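Local coordinates for arginyl-trna synthetase (Thermus thermophilus, PDB 1IQ0), which probably attaches L-arginine to its cognate tRNA at the expense of ATP, as a monomeric class I aminoacyl-tRNA synthetase, at residues L409-A412 with T413-A416; Y475-A478 with R479-I483; A492-L495 with S496-T499. One frame throughout, in Å; residues are numbered along the deposited sequence.

How the contacts relate
The three contacts come in series along the C-terminal third of the chain, and each is local, joining residues two to four apart. Contact 1 lies on helix 405-423, in the sequence range of the class I catalytic domain, whereas contacts 2 and 3 fall in that of the DALR anticodon-binding domain. Contact 2 belongs to helix 470-487; contact 3 is in the loop between that helix and helix 500-509. Centres of contacts 1 and 2 are about 23 Å apart, those of 2 and 3 about 22 Å, and those of 1 and 3 about 44 Å. Helix 562-583 borders both contacts 2 and 3, so helix 470-487 and the loop after it both pack on it.

Contact 1: residues L409-A412 with T413-A416; sequences LEEA and TRRA
E411 reaches along its helix to two arginines at once, and its side chain can be followed outward. CB leaves the backbone heading away from residues 413-416, but the chain bends at chi2 (56°), which turns the carboxylate back toward them. CG comes no nearer than 4.1 Å to R415 NE, and CD lies at the edge of that residue's guanidinium group. At the tip the two oxygens divide the work: OE1 forms a salt bridge of 2.8 Å with R414 NH1, while OE2 accepts from R415 NE at 2.9 Å. The latter bond meets OE2 on its anti side and lies near the guanidinium plane, although carboxylate and guanidinium stand perpendicular; R415 NH2 adds a weak bond to the same oxygen. With E410 OE2 in a long salt bridge to R414 NH2, 3.8 Å away, this is a four-residue salt-bridge network of i to i+3 and i to i+4 pairs. Its helix, 405-423, falls in the class I catalytic domain's sequence range and packs on helices 430-448 and 459-463. R414 folds at chi2 and chi3, bringing one guanidinium face over E410 O. T413 suits a place beside a carbonyl: its OG1 donates to L409 O at 2.7 Å, and its N reaches that oxygen from the opposite face at 2.9 Å. Small A412 fits against A438 and Y459.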
ATOM      1  N   LEU A 409       3.995  17.715   7.999  1.00 28.46           N
ATOM      2  CA  LEU A 409       3.529  18.206   6.713  1.00 30.14           C
ATOM      3  C   LEU A 409       3.903  19.673   6.516  1.00 32.67           C
ATOM      4  O   LEU A 409       4.449  20.044   5.473  1.00 32.30           O
ATOM      5  CB  LEU A 409       2.012  18.049   6.586  1.00 31.64           C
ATOM      6  CG  LEU A 409       1.476  16.634   6.345  1.00 35.84           C
ATOM      7  CD1 LEU A 409      -0.047  16.647   6.322  1.00 33.46           C
ATOM      8  CD2 LEU A 409       2.020  16.108   5.026  1.00 36.20           C
ATOM      9  N   GLU A 410       3.621  20.507   7.516  1.00 33.02           N
ATOM     10  CA  GLU A 410       3.923  21.929   7.406  1.00 33.77           C
ATOM     11  C   GLU A 410       5.414  22.210   7.288  1.00 29.27           C
ATOM     12  O   GLU A 410       5.826  23.035   6.483  1.00 30.85           O
ATOM     13  CB  GLU A 410       3.352  22.705   8.597  1.00 45.94           C
ATOM     14  CG  GLU A 410       4.035  22.430   9.926  1.00 59.78           C
ATOM     15  CD  GLU A 410       3.688  23.469  10.982  1.00 65.31           C
ATOM     16  OE1 GLU A 410       4.131  23.313  12.139  1.00 65.21           O
ATOM     17  OE2 GLU A 410       2.977  24.445  10.652  1.00 67.56           O
ATOM     18  N   GLU A 411       6.220  21.528   8.093  1.00 24.60           N
ATOM     19  CA  GLU A 411       7.661  21.721   8.067  1.00 28.19           C
ATOM     20  C   GLU A 411       8.261  21.241   6.743  1.00 33.17           C
ATOM     21  O   GLU A 411       9.194  21.854   6.227  1.00 37.10           O
ATOM     22  CB  GLU A 411       8.304  20.985   9.245  1.00 25.53           C
ATOM     23  CG  GLU A 411       9.838  21.055   9.304  1.00 32.73           C
ATOM     24  CD  GLU A 411      10.381  22.481   9.310  1.00 37.19           C
ATOM     25  OE1 GLU A 411       9.621  23.412   9.647  1.00 36.99           O
ATOM     26  OE2 GLU A 411      11.576  22.669   8.989  1.00 37.29           O
ATOM     27  N   ALA A 412       7.731  20.150   6.193  1.00 31.67           N
ATOM     28  CA  ALA A 412       8.224  19.632   4.920  1.00 29.28           C
ATOM     29  C   ALA A 412       7.803  20.571   3.795  1.00 26.98           C
ATOM     30  O   ALA A 412       8.547  20.781   2.834  1.00 27.62           O
ATOM     31  CB  ALA A 412       7.675  18.237   4.665  1.00 21.10           C
ATOM     32  N   THR A 413       6.607  21.138   3.921  1.00 25.17           N
ATOM     33  CA  THR A 413       6.086  22.063   2.922  1.00 29.42           C
ATOM     34  C   THR A 413       6.882  23.367   2.988  1.00 34.01           C
ATOM     35  O   THR A 413       7.068  24.046   1.982  1.00 37.54           O
ATOM     36  CB  THR A 413       4.599  22.373   3.177  1.00 27.90           C
ATOM     37  OG1 THR A 413       3.837  21.163   3.069  1.00 28.57           O
ATOM     38  CG2 THR A 413       4.076  23.396   2.166  1.00 24.11           C
ATOM     39  N   ARG A 414       7.344  23.701   4.187  1.00 33.42           N
ATOM     40  CA  ARG A 414       8.131  24.906   4.422  1.00 35.71           C
ATOM     41  C   ARG A 414       9.429  24.794   3.638  1.00 35.79           C
ATOM     42  O   ARG A 414       9.780  25.678   2.854  1.00 34.58           O
ATOM     43  CB  ARG A 414       8.466  25.020   5.910  1.00 58.78           C
ATOM     44  CG  ARG A 414       9.150  26.308   6.326  1.00 65.11           C
ATOM     45  CD  ARG A 414       8.117  27.353   6.698  1.00 71.85           C
ATOM     46  NE  ARG A 414       7.092  26.807   7.590  1.00 80.11           N
ATOM     47  CZ  ARG A 414       7.346  26.165   8.729  1.00 83.22           C
ATOM     48  NH1 ARG A 414       8.598  25.979   9.130  1.00 81.96           N
ATOM     49  NH2 ARG A 414       6.345  25.703   9.468  1.00 82.19           N
ATOM     50  N   ARG A 415      10.142  23.695   3.864  1.00 36.48           N
ATOM     51  CA  ARG A 415      11.413  23.462   3.198  1.00 37.07           C
ATOM     52  C   ARG A 415      11.258  23.309   1.686  1.00 38.46           C
ATOM     53  O   ARG A 415      12.101  23.781   0.925  1.00 41.87           O
ATOM     54  CB  ARG A 415      12.094  22.230   3.789  1.00 38.49           C
ATOM     55  CG  ARG A 415      12.248  22.290   5.300  1.00 35.64           C
ATOM     56  CD  ARG A 415      13.290  21.302   5.783  1.00 34.26           C
ATOM     57  NE  ARG A 415      13.393  21.275   7.240  1.00 34.82           N
ATOM     58  CZ  ARG A 415      14.478  20.882   7.902  1.00 40.12           C
ATOM     59  NH1 ARG A 415      15.555  20.491   7.235  1.00 41.26           N
ATOM     60  NH2 ARG A 415      14.488  20.871   9.231  1.00 42.06           N
ATOM     61  N   ALA A 416      10.182  22.656   1.253  1.00 38.79           N
ATOM     62  CA  ALA A 416       9.941  22.472  -0.173  1.00 39.06           C
ATOM     63  C   ALA A 416       9.756  23.829  -0.832  1.00 40.97           C
ATOM     64  O   ALA A 416      10.239  24.061  -1.939  1.00 42.28           O
ATOM     65  CB  ALA A 416       8.705  21.628  -0.398  1.00 19.59           C
TER

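Contact 2: residues Y475-A478 with R479-I483; sequences YAHA and RAHSI
Y475 and R479, one helical turn apart, meet through a flat-group contact: CE2 of the tyrosine ring lies 3.4 Å from R479 NH1, over one face of the guanidinium and offset toward its rim. The two planes are inclined at 38°, so this is an oblique approach and not a parallel stack. Bends at chi2 and chi3 carry the guanidinium across the tyrosine, which is how one of its faces comes to meet CE2. An arginine suits this place because its flat head can offer a face to an aromatic ring while its nitrogens still donate: NH1 is hydrogen-bonded to N540 OD1, and the group also makes a cation-pi contact with Y543.

The ring-to-ring contact is H477 with H481, also four residues apart. Both set CG anti to the backbone N, which sends the two imidazoles out in a similar direction. Their planes are 28° apart, but with centroids separated by 6.0 Å the rings are slid past each other and barely overlap. H481 ND1 is bound by R485 NH2 one turn further on.

All this rides on helix 470-487 of the DALR-type anticodon-binding domain, a helical bundle. Its alanines suit the inward side, where bulk would keep neighbouring helices apart: A476 touches A536 and W539 of helix 525-544 as well as L577 of helix 562-583, and A480 meets W539 and L573.

Backbone bonds run from i to i+4, among them R479 N to Y475 O at 2.8 Å and S482 N to A478 O at 2.9 Å. S482 adds a side-chain bond, its OG donating to R479 O at 2.7 Å.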
ATOM      1  N   TYR A 475      11.212  14.935 -10.321  1.00 22.38           N
ATOM      2  CA  TYR A 475      12.058  15.772 -11.168  1.00 24.18           C
ATOM      3  C   TYR A 475      12.333  15.109 -12.522  1.00 22.15           C
ATOM      4  O   TYR A 475      12.354  15.775 -13.556  1.00 20.34           O
ATOM      5  CB  TYR A 475      13.384  16.075 -10.465  1.00 38.39           C
ATOM      6  CG  TYR A 475      14.206  17.111 -11.193  1.00 48.33           C
ATOM      7  CD1 TYR A 475      13.794  18.444 -11.242  1.00 50.90           C
ATOM      8  CD2 TYR A 475      15.370  16.754 -11.875  1.00 53.23           C
ATOM      9  CE1 TYR A 475      14.519  19.397 -11.952  1.00 56.72           C
ATOM     10  CE2 TYR A 475      16.102  17.699 -12.591  1.00 58.76           C
ATOM     11  CZ  TYR A 475      15.672  19.018 -12.626  1.00 62.29           C
ATOM     12  OH  TYR A 475      16.386  19.955 -13.338  1.00 69.37           O
ATOM     13  N   ALA A 476      12.546  13.799 -12.513  1.00 22.47           N
ATOM     14  CA  ALA A 476      12.788  13.066 -13.748  1.00 20.74           C
ATOM     15  C   ALA A 476      11.543  13.176 -14.629  1.00 22.03           C
ATOM     16  O   ALA A 476      11.644  13.298 -15.850  1.00 20.07           O
ATOM     17  CB  ALA A 476      13.101  11.596 -13.439  1.00 16.83           C
ATOM     18  N   HIS A 477      10.366  13.137 -14.005  1.00 23.43           N
ATOM     19  CA  HIS A 477       9.122  13.262 -14.753  1.00 20.70           C
ATOM     20  C   HIS A 477       8.987  14.657 -15.355  1.00 23.56           C
ATOM     21  O   HIS A 477       8.609  14.801 -16.520  1.00 21.94           O
ATOM     22  CB  HIS A 477       7.903  12.996 -13.862  1.00 17.39           C
ATOM     23  CG  HIS A 477       6.599  13.323 -14.525  1.00 19.69           C
ATOM     24  ND1 HIS A 477       6.063  14.592 -14.527  1.00 21.39           N
ATOM     25  CD2 HIS A 477       5.759  12.559 -15.267  1.00 18.32           C
ATOM     26  CE1 HIS A 477       4.950  14.599 -15.240  1.00 23.02           C
ATOM     27  NE2 HIS A 477       4.743  13.377 -15.699  1.00 20.20           N
ATOM     28  N   ALA A 478       9.283  15.679 -14.556  1.00 16.51           N
ATOM     29  CA  ALA A 478       9.181  17.059 -15.021  1.00 19.81           C
ATOM     30  C   ALA A 478      10.188  17.349 -16.139  1.00 20.48           C
ATOM     31  O   ALA A 478       9.887  18.073 -17.079  1.00 23.49           O
ATOM     32  CB  ALA A 478       9.388  18.035 -13.846  1.00 17.66           C
ATOM     33  N   ARG A 479      11.381  16.775 -16.036  1.00 22.67           N
ATOM     34  CA  ARG A 479      12.409  16.970 -17.053  1.00 22.80           C
ATOM     35  C   ARG A 479      11.935  16.370 -18.382  1.00 22.36           C
ATOM     36  O   ARG A 479      12.023  17.008 -19.425  1.00 23.42           O
ATOM     37  CB  ARG A 479      13.713  16.294 -16.624  1.00 39.80           C
ATOM     38  CG  ARG A 479      14.906  16.577 -17.535  1.00 44.18           C
ATOM     39  CD  ARG A 479      15.825  17.640 -16.938  1.00 51.79           C
ATOM     40  NE  ARG A 479      17.147  17.111 -16.599  1.00 56.66           N
ATOM     41  CZ  ARG A 479      17.362  16.090 -15.775  1.00 60.30           C
ATOM     42  NH1 ARG A 479      16.339  15.473 -15.193  1.00 64.73           N
ATOM     43  NH2 ARG A 479      18.603  15.683 -15.528  1.00 56.37           N
ATOM     44  N   ALA A 480      11.436  15.138 -18.338  1.00 24.69           N
ATOM     45  CA  ALA A 480      10.955  14.469 -19.544  1.00 23.58           C
ATOM     46  C   ALA A 480       9.790  15.247 -20.146  1.00 25.40           C
ATOM     47  O   ALA A 480       9.728  15.457 -21.357  1.00 25.19           O
ATOM     48  CB  ALA A 480      10.513  13.042 -19.212  1.00 18.17           C
ATOM     49  N   HIS A 481       8.873  15.681 -19.291  1.00 24.79           N
ATOM     50  CA  HIS A 481       7.708  16.432 -19.739  1.00 21.42           C
ATOM     51  C   HIS A 481       8.076  17.778 -20.374  1.00 20.55           C
ATOM     52  O   HIS A 481       7.436  18.202 -21.339  1.00 21.83           O
ATOM     53  CB  HIS A 481       6.744  16.658 -18.566  1.00 23.86           C
ATOM     54  CG  HIS A 481       5.410  17.200 -18.975  1.00 28.50           C
ATOM     55  ND1 HIS A 481       5.193  18.537 -19.238  1.00 31.52           N
ATOM     56  CD2 HIS A 481       4.223  16.580 -19.188  1.00 29.49           C
ATOM     57  CE1 HIS A 481       3.933  18.717 -19.593  1.00 33.26           C
ATOM     58  NE2 HIS A 481       3.323  17.545 -19.571  1.00 33.85           N
ATOM     59  N   SER A 482       9.100  18.447 -19.842  1.00 19.46           N
ATOM     60  CA  SER A 482       9.502  19.742 -20.391  1.00 22.94           C
ATOM     61  C   SER A 482       9.965  19.598 -21.846  1.00 23.13           C
ATOM     62  O   SER A 482       9.744  20.486 -22.664  1.00 27.63           O
ATOM     63  CB  SER A 482      10.620  20.371 -19.548  1.00 29.50           C
ATOM     64  OG  SER A 482      11.844  19.684 -19.739  1.00 40.04           O
ATOM     65  N   ILE A 483      10.603  18.475 -22.160  1.00 23.02           N
ATOM     66  CA  ILE A 483      11.077  18.203 -23.518  1.00 21.77           C
ATOM     67  C   ILE A 483       9.882  18.089 -24.478  1.00 24.35           C
ATOM     68  O   ILE A 483       9.891  18.655 -25.573  1.00 24.16           O
ATOM     69  CB  ILE A 483      11.893  16.883 -23.570  1.00 23.07           C
ATOM     70  CG1 ILE A 483      13.134  17.004 -22.682  1.00 19.98           C
ATOM     71  CG2 ILE A 483      12.284  16.557 -25.017  1.00 23.34           C
ATOM     72  CD1 ILE A 483      13.921  15.693 -22.521  1.00 22.53           C
TER

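Contact 3: residues A492-L495 with S496-T499; sequences APDL and SQAT
D494 OD1 is gripped twice by S496: the hydroxyl OG donates to it at 2.6 Å, and the backbone N does so at 3.2 Å. Both donors come from the same face of the carboxylate, OG on the syn side but well out of the plane, and the amide from above it. With a side-chain carboxylate accepting the backbone NH two residues on, this is an Asx-turn type of arrangement at the start of a short 3-10 turn, in the loop that joins helices 470-487 and 500-509 of the anticodon-binding domain. Aspartate suits such a place because its short side chain can reach forward to the N-H two residues on. Here CB points toward residues 496-499, and CG, anti to the backbone N (chi1 -179°), places the carboxylate beside S496 and Q497.

The second oxygen has its own partner. OD2 accepts from Q497 NE2 at 2.9 Å, in a nearly straight bond (165°) that lies in the plane of the glutamine amide. The carboxylate is met on its anti side, again well out of its plane, and the two flat groups stand 78° apart. An extended chain beyond CG carries the glutamine amide to the aspartate, and glutamine suits the place because its NE2 has two hydrogens to give: the same nitrogen is also hydrogen-bonded to E560 O, so it joins the turn to the residues just before helix 562-583.

Backbone bonds complete the turn, Q497 N donating to D494 O at 3.1 Å and A498 N to L495 O at 3.2 Å, each an i to i+3 link. L495 turns its hydrophobic chain elsewhere, onto L565 of helix 562-583 and L92 of helix 84-92. A498 touches L565 and L88. T499 takes the N-cap position of helix 500-509, its OG1 accepting from Y501 N.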
ATOM      1  N   ALA A 492       5.614   9.811 -36.928  1.00 35.26           N
ATOM      2  CA  ALA A 492       6.010   8.424 -36.750  1.00 34.96           C
ATOM      3  C   ALA A 492       7.485   8.232 -36.429  1.00 36.67           C
ATOM      4  O   ALA A 492       8.366   8.776 -37.101  1.00 34.72           O
ATOM      5  CB  ALA A 492       5.645   7.617 -37.996  1.00 39.06           C
ATOM      6  N   PRO A 493       7.767   7.441 -35.387  1.00 31.99           N
ATOM      7  CA  PRO A 493       9.128   7.142 -34.940  1.00 32.30           C
ATOM      8  C   PRO A 493       9.793   6.218 -35.946  1.00 34.61           C
ATOM      9  O   PRO A 493       9.132   5.364 -36.531  1.00 34.47           O
ATOM     10  CB  PRO A 493       8.910   6.423 -33.607  1.00 32.30           C
ATOM     11  CG  PRO A 493       7.554   6.910 -33.156  1.00 29.81           C
ATOM     12  CD  PRO A 493       6.775   6.921 -34.432  1.00 31.07           C
ATOM     13  N   ASP A 494      11.093   6.388 -36.158  1.00 36.02           N
ATOM     14  CA  ASP A 494      11.806   5.501 -37.068  1.00 34.40           C
ATOM     15  C   ASP A 494      12.622   4.567 -36.189  1.00 32.03           C
ATOM     16  O   ASP A 494      13.760   4.871 -35.824  1.00 28.55           O
ATOM     17  CB  ASP A 494      12.730   6.280 -38.007  1.00 35.00           C
ATOM     18  CG  ASP A 494      13.466   5.368 -38.981  1.00 37.94           C
ATOM     19  OD1 ASP A 494      13.278   4.128 -38.895  1.00 34.84           O
ATOM     20  OD2 ASP A 494      14.233   5.885 -39.825  1.00 36.69           O
ATOM     21  N   LEU A 495      12.029   3.428 -35.845  1.00 32.59           N
ATOM     22  CA  LEU A 495      12.678   2.455 -34.978  1.00 32.97           C
ATOM     23  C   LEU A 495      14.047   1.986 -35.451  1.00 31.26           C
ATOM     24  O   LEU A 495      14.903   1.650 -34.632  1.00 33.82           O
ATOM     25  CB  LEU A 495      11.762   1.244 -34.775  1.00 42.51           C
ATOM     26  CG  LEU A 495      10.333   1.542 -34.305  1.00 39.47           C
ATOM     27  CD1 LEU A 495       9.630   0.233 -34.000  1.00 38.73           C
ATOM     28  CD2 LEU A 495      10.346   2.427 -33.069  1.00 38.47           C
ATOM     29  N   SER A 496      14.267   1.975 -36.763  1.00 30.88           N
ATOM     30  CA  SER A 496      15.550   1.516 -37.306  1.00 30.11           C
ATOM     31  C   SER A 496      16.747   2.397 -36.931  1.00 30.66           C
ATOM     32  O   SER A 496      17.892   1.946 -36.993  1.00 31.51           O
ATOM     33  CB  SER A 496      15.469   1.404 -38.834  1.00 43.46           C
ATOM     34  OG  SER A 496      15.389   2.684 -39.442  1.00 44.47           O
ATOM     35  N   GLN A 497      16.490   3.645 -36.547  1.00 29.98           N
ATOM     36  CA  GLN A 497      17.573   4.555 -36.174  1.00 29.47           C
ATOM     37  C   GLN A 497      17.962   4.478 -34.688  1.00 30.07           C
ATOM     38  O   GLN A 497      18.826   5.222 -34.225  1.00 28.66           O
ATOM     39  CB  GLN A 497      17.202   6.000 -36.537  1.00 32.89           C
ATOM     40  CG  GLN A 497      17.073   6.263 -38.045  1.00 29.22           C
ATOM     41  CD  GLN A 497      16.937   7.740 -38.366  1.00 30.83           C
ATOM     42  OE1 GLN A 497      17.820   8.537 -38.047  1.00 30.89           O
ATOM     43  NE2 GLN A 497      15.826   8.116 -38.998  1.00 27.19           N
ATOM     44  N   ALA A 498      17.337   3.566 -33.952  1.00 33.81           N
ATOM     45  CA  ALA A 498      17.619   3.408 -32.526  1.00 30.33           C
ATOM     46  C   ALA A 498      19.071   3.044 -32.224  1.00 30.48           C
ATOM     47  O   ALA A 498      19.676   2.235 -32.922  1.00 35.26           O
ATOM     48  CB  ALA A 498      16.688   2.351 -31.929  1.00 24.00           C
ATOM     49  N   THR A 499      19.623   3.648 -31.175  1.00 20.62           N
ATOM     50  CA  THR A 499      20.995   3.361 -30.755  1.00 23.13           C
ATOM     51  C   THR A 499      20.905   2.536 -29.462  1.00 26.05           C
ATOM     52  O   THR A 499      19.819   2.352 -28.921  1.00 26.26           O
ATOM     53  CB  THR A 499      21.792   4.668 -30.452  1.00 24.64           C
ATOM     54  OG1 THR A 499      21.304   5.262 -29.238  1.00 22.89           O
ATOM     55  CG2 THR A 499      21.632   5.682 -31.601  1.00 22.61           C
TER